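Adenylosuccinate lyase (Francisella tularensis subsp. tularensis SCHU S4, PDB 4EEI) probably catalyses two fumarate-releasing steps of purine biosynthesis, splitting adenylosuccinate into AMP and fumarate and SAICAR into AICAR and fumarate. Local coordinates at residues 211-220 with 291-301. Residues are numbered along the deposited sequence; the frame is centred on the assembly and turned at random. Where two conformers were deposited one is given.
Sequences TQVIPRDRIA and ALENCVLWHER. With AMP (adenosine monophosphate), chain O.
Gln212 and Arg301 meet beside N6 and N1 of the adenine of AMP, in the nucleotide pocket of this fumarase/aspartase-type lyase, at one end of its long helical bundle. Arg301 NH1 donates to Gln212 OE1 at 2.7 Å, onto a lone pair and almost within the guanidinium plane, although amide and guanidinium planes stand 72° apart. The same oxygen accepts from AMP N6 at 2.8 Å, so one amide oxygen ties the arginine to the base. With CG anti to its backbone N (chi1 -177°) and the chain extended beyond, Gln212 reaches the base edge; its NE2 is bonded to Ala183 O and weakly to a succinate. Arg301, modelled in two conformers, curls back through bends at chi2 and chi3; Val213 CG1 lies over one guanidinium face, toward the rim, its closeness doubtful. NH1 also bonds Ser95 OG and NH2 bonds His305 NE2, restraining the guanidinium's rotation.

Behind this first shell, Gln212 N donates to Glu300 O at 3.2 Å, while Thr211 OG1 accepts from Val213 N at 2.9 Å, an ST turn. Glu300's carboxylate salt-bridges Lys153 and accepts from the backbone N of Arg139, both of a second subunit. Farther along, Val213 CG2 packs on Leu297 CD1, and Arg216, salt-bridged to Asp99 and Glu309, rests its CB against Asn294 O. Where helices 217-244 and 272-293 meet, Ala220 CB touches Ala291 CB at 4.0 Å and also Cys295 SG, and one water donates to both Arg216 O and Ala291 O.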
# COMPACT_ATOMS: atom_id res chain seq x y z
N THR B 211 21.68 -15.82 6.35
CA THR B 211 22.43 -15.84 5.10
C THR B 211 23.70 -15.02 5.26
O THR B 211 24.34 -15.06 6.31
CB THR B 211 21.60 -15.32 3.92
OG1 THR B 211 21.02 -14.05 4.25
CG2 THR B 211 20.49 -16.30 3.57
N GLN B 212 23.92 -14.11 4.32
CA GLN B 212 24.80 -12.99 4.60
C GLN B 212 24.08 -12.13 5.62
O GLN B 212 24.71 -11.53 6.50
CB GLN B 212 25.10 -12.19 3.33
CG GLN B 212 26.06 -11.04 3.56
CD GLN B 212 26.79 -10.63 2.29
OE1 GLN B 212 26.45 -9.63 1.67
NE2 GLN B 212 27.80 -11.41 1.91
N VAL B 213 22.76 -12.05 5.49
CA VAL B 213 21.94 -11.14 6.29
C VAL B 213 21.02 -11.91 7.23
O VAL B 213 20.81 -13.11 7.07
CB VAL B 213 21.09 -10.22 5.40
CG1 VAL B 213 21.99 -9.31 4.57
CG2 VAL B 213 20.18 -11.04 4.50
N ILE B 214 20.47 -11.20 8.21
CA ILE B 214 19.34 -11.70 8.99
C ILE B 214 18.11 -11.48 8.12
O ILE B 214 17.98 -10.43 7.48
CB ILE B 214 19.23 -10.90 10.29
CG1 ILE B 214 20.30 -11.38 11.28
CG2 ILE B 214 17.84 -11.01 10.90
CD1 ILE B 214 20.31 -10.61 12.60
N PRO B 215 17.20 -12.47 8.07
CA PRO B 215 16.05 -12.33 7.15
C PRO B 215 15.13 -11.17 7.54
O PRO B 215 14.92 -10.89 8.73
CB PRO B 215 15.31 -13.68 7.27
CG PRO B 215 15.78 -14.26 8.60
CD PRO B 215 17.20 -13.78 8.76
N ARG B 216 14.60 -10.48 6.54
CA ARG B 216 13.92 -9.21 6.79
C ARG B 216 12.48 -9.34 7.28
O ARG B 216 11.84 -8.33 7.56
CB ARG B 216 13.99 -8.31 5.55
CG ARG B 216 14.89 -7.09 5.74
CD ARG B 216 16.31 -7.49 6.16
NE ARG B 216 17.11 -6.34 6.59
CZ ARG B 216 18.32 -6.44 7.14
NH1 ARG B 216 18.87 -7.64 7.32
NH2 ARG B 216 18.99 -5.36 7.49
N ASP B 217 11.99 -10.57 7.41
CA ASP B 217 10.61 -10.76 7.89
C ASP B 217 10.45 -10.47 9.38
O ASP B 217 9.32 -10.27 9.87
CB ASP B 217 10.08 -12.17 7.56
CG ASP B 217 10.80 -13.27 8.34
OD1 ASP B 217 10.24 -13.78 9.34
OD2 ASP B 217 11.93 -13.63 7.93
N ARG B 218 11.56 -10.44 10.11
CA ARG B 218 11.49 -10.08 11.53
C ARG B 218 11.19 -8.60 11.62
O ARG B 218 10.27 -8.19 12.34
CB ARG B 218 12.81 -10.41 12.24
CG ARG B 218 13.19 -11.89 12.14
CD ARG B 218 14.30 -12.26 13.12
NE ARG B 218 14.54 -13.71 13.15
CZ ARG B 218 13.91 -14.55 13.97
NH1 ARG B 218 13.01 -14.10 14.83
NH2 ARG B 218 14.20 -15.85 13.94
N ILE B 219 11.94 -7.79 10.88
CA ILE B 219 11.65 -6.37 10.81
C ILE B 219 10.24 -6.13 10.28
O ILE B 219 9.51 -5.30 10.81
CB ILE B 219 12.67 -5.61 9.94
CG1 ILE B 219 13.99 -5.46 10.70
CG2 ILE B 219 12.14 -4.21 9.57
CD1 ILE B 219 15.15 -4.98 9.84
N ALA B 220 9.85 -6.87 9.25
CA ALA B 220 8.54 -6.67 8.65
C ALA B 220 7.43 -7.01 9.65
O ALA B 220 6.37 -6.38 9.64
CB ALA B 220 8.38 -7.50 7.38
N ALA B 291 8.48 -2.53 4.23
CA ALA B 291 9.04 -3.62 5.03
C ALA B 291 8.77 -4.96 4.36
O ALA B 291 9.65 -5.82 4.34
CB ALA B 291 8.46 -3.62 6.42
N LEU B 292 7.56 -5.13 3.82
CA LEU B 292 7.19 -6.40 3.19
C LEU B 292 8.01 -6.63 1.92
O LEU B 292 8.49 -7.75 1.66
CB LEU B 292 5.70 -6.42 2.85
CG LEU B 292 4.75 -6.46 4.05
CD1 LEU B 292 3.30 -6.34 3.58
CD2 LEU B 292 4.94 -7.76 4.82
N GLU B 293 8.17 -5.57 1.12
CA GLU B 293 8.98 -5.67 -0.10
C GLU B 293 10.46 -5.92 0.20
O GLU B 293 11.13 -6.64 -0.55
CB GLU B 293 8.79 -4.43 -0.97
CG GLU B 293 7.37 -4.30 -1.53
CD GLU B 293 7.13 -3.02 -2.33
OE1 GLU B 293 8.07 -2.54 -3.00
OE2 GLU B 293 5.99 -2.52 -2.31
N ASN B 294 10.97 -5.33 1.27
CA ASN B 294 12.36 -5.54 1.69
C ASN B 294 12.69 -6.99 2.04
O ASN B 294 13.86 -7.35 2.15
CB ASN B 294 12.73 -4.65 2.88
CG ASN B 294 13.07 -3.23 2.46
OD1 ASN B 294 13.26 -2.93 1.28
ND2 ASN B 294 13.19 -2.34 3.45
N CYS B 295 11.66 -7.82 2.25
CA CYS B 295 11.87 -9.23 2.54
C CYS B 295 12.41 -10.00 1.35
O CYS B 295 13.15 -10.98 1.50
CB CYS B 295 10.56 -9.90 2.97
SG CYS B 295 9.96 -9.39 4.58
N VAL B 296 12.00 -9.59 0.15
CA VAL B 296 12.29 -10.39 -1.05
C VAL B 296 13.69 -10.11 -1.59
O VAL B 296 13.87 -9.51 -2.65
CB VAL B 296 11.22 -10.14 -2.14
CG1 VAL B 296 11.33 -11.18 -3.26
CG2 VAL B 296 9.83 -10.20 -1.50
N LEU B 297 14.69 -10.57 -0.83
CA LEU B 297 16.09 -10.43 -1.22
C LEU B 297 16.58 -11.58 -2.10
O LEU B 297 16.15 -12.72 -1.94
CB LEU B 297 16.97 -10.34 0.03
CG LEU B 297 16.59 -9.22 1.00
CD1 LEU B 297 17.53 -9.23 2.20
CD2 LEU B 297 16.57 -7.84 0.31
N TRP B 298 17.48 -11.27 -3.03
CA TRP B 298 18.00 -12.26 -3.95
C TRP B 298 19.02 -13.15 -3.30
O TRP B 298 20.00 -12.67 -2.71
CB TRP B 298 18.61 -11.59 -5.17
CG TRP B 298 17.59 -10.96 -6.08
CD1 TRP B 298 16.24 -10.76 -5.84
CD2 TRP B 298 17.82 -10.42 -7.43
NE1 TRP B 298 15.64 -10.15 -6.91
CE2 TRP B 298 16.53 -9.92 -7.90
CE3 TRP B 298 18.93 -10.31 -8.26
CZ2 TRP B 298 16.37 -9.34 -9.14
CZ3 TRP B 298 18.76 -9.73 -9.51
CH2 TRP B 298 17.51 -9.25 -9.94
N HIS B 299 18.77 -14.45 -3.36
CA HIS B 299 19.71 -15.45 -2.90
C HIS B 299 20.12 -15.19 -1.48
O HIS B 299 19.28 -14.89 -0.62
CB HIS B 299 20.92 -15.51 -3.82
CG HIS B 299 20.60 -16.03 -5.20
ND1 HIS B 299 19.94 -17.19 -5.40
CD2 HIS B 299 20.87 -15.51 -6.46
CE1 HIS B 299 19.80 -17.40 -6.72
NE2 HIS B 299 20.37 -16.38 -7.37
N GLU B 300 21.43 -15.17 -1.23
CA GLU B 300 21.94 -15.03 0.13
C GLU B 300 22.01 -13.56 0.55
O GLU B 300 22.56 -13.24 1.60
CB GLU B 300 23.31 -15.70 0.27
CG GLU B 300 23.24 -17.21 0.31
CD GLU B 300 22.70 -17.80 -0.99
OE1 GLU B 300 23.27 -17.48 -2.05
OE2 GLU B 300 21.72 -18.57 -0.94
N ARG B 301 21.44 -12.69 -0.27
CA ARG B 301 21.31 -11.28 0.08
C ARG B 301 21.55 -10.32 -1.07
O ARG B 301 22.30 -10.60 -2.00
CB ARG B 301 22.21 -10.91 1.26
CG ARG B 301 23.54 -10.28 0.88
CD ARG B 301 23.38 -8.87 0.35
NE ARG B 301 22.80 -7.95 1.33
CZ ARG B 301 23.47 -7.44 2.36
NH1 ARG B 301 24.74 -7.76 2.56
NH2 ARG B 301 22.86 -6.62 3.20
P AMP O . 23.57 2.13 0.62
O1P AMP O . 23.63 3.62 0.45
O2P AMP O . 22.99 1.39 -0.56
O3P AMP O . 23.04 1.67 1.96
O5' AMP O . 25.12 1.68 0.64
C5' AMP O . 25.48 0.35 1.01
C4' AMP O . 26.95 0.32 1.42
O4' AMP O . 27.33 -1.00 1.80
C3' AMP O . 27.85 0.73 0.27
O3' AMP O . 28.80 1.69 0.74
C2' AMP O . 28.56 -0.53 -0.15
O2' AMP O . 29.91 -0.26 -0.53
C1' AMP O . 28.51 -1.39 1.09
N9 AMP O . 28.48 -2.83 0.74
C8 AMP O . 28.75 -3.36 -0.46
N7 AMP O . 28.63 -4.71 -0.44
C5 AMP O . 28.27 -5.06 0.80
C6 AMP O . 27.98 -6.33 1.51
N6 AMP O . 28.04 -7.52 0.86
N1 AMP O . 27.64 -6.26 2.81
C2 AMP O . 27.57 -5.08 3.46
N3 AMP O . 27.83 -3.90 2.89
C4 AMP O . 28.17 -3.82 1.58
O HOH W 1 11.60 -5.79 6.21
O HOH W 2 14.60 -11.68 3.73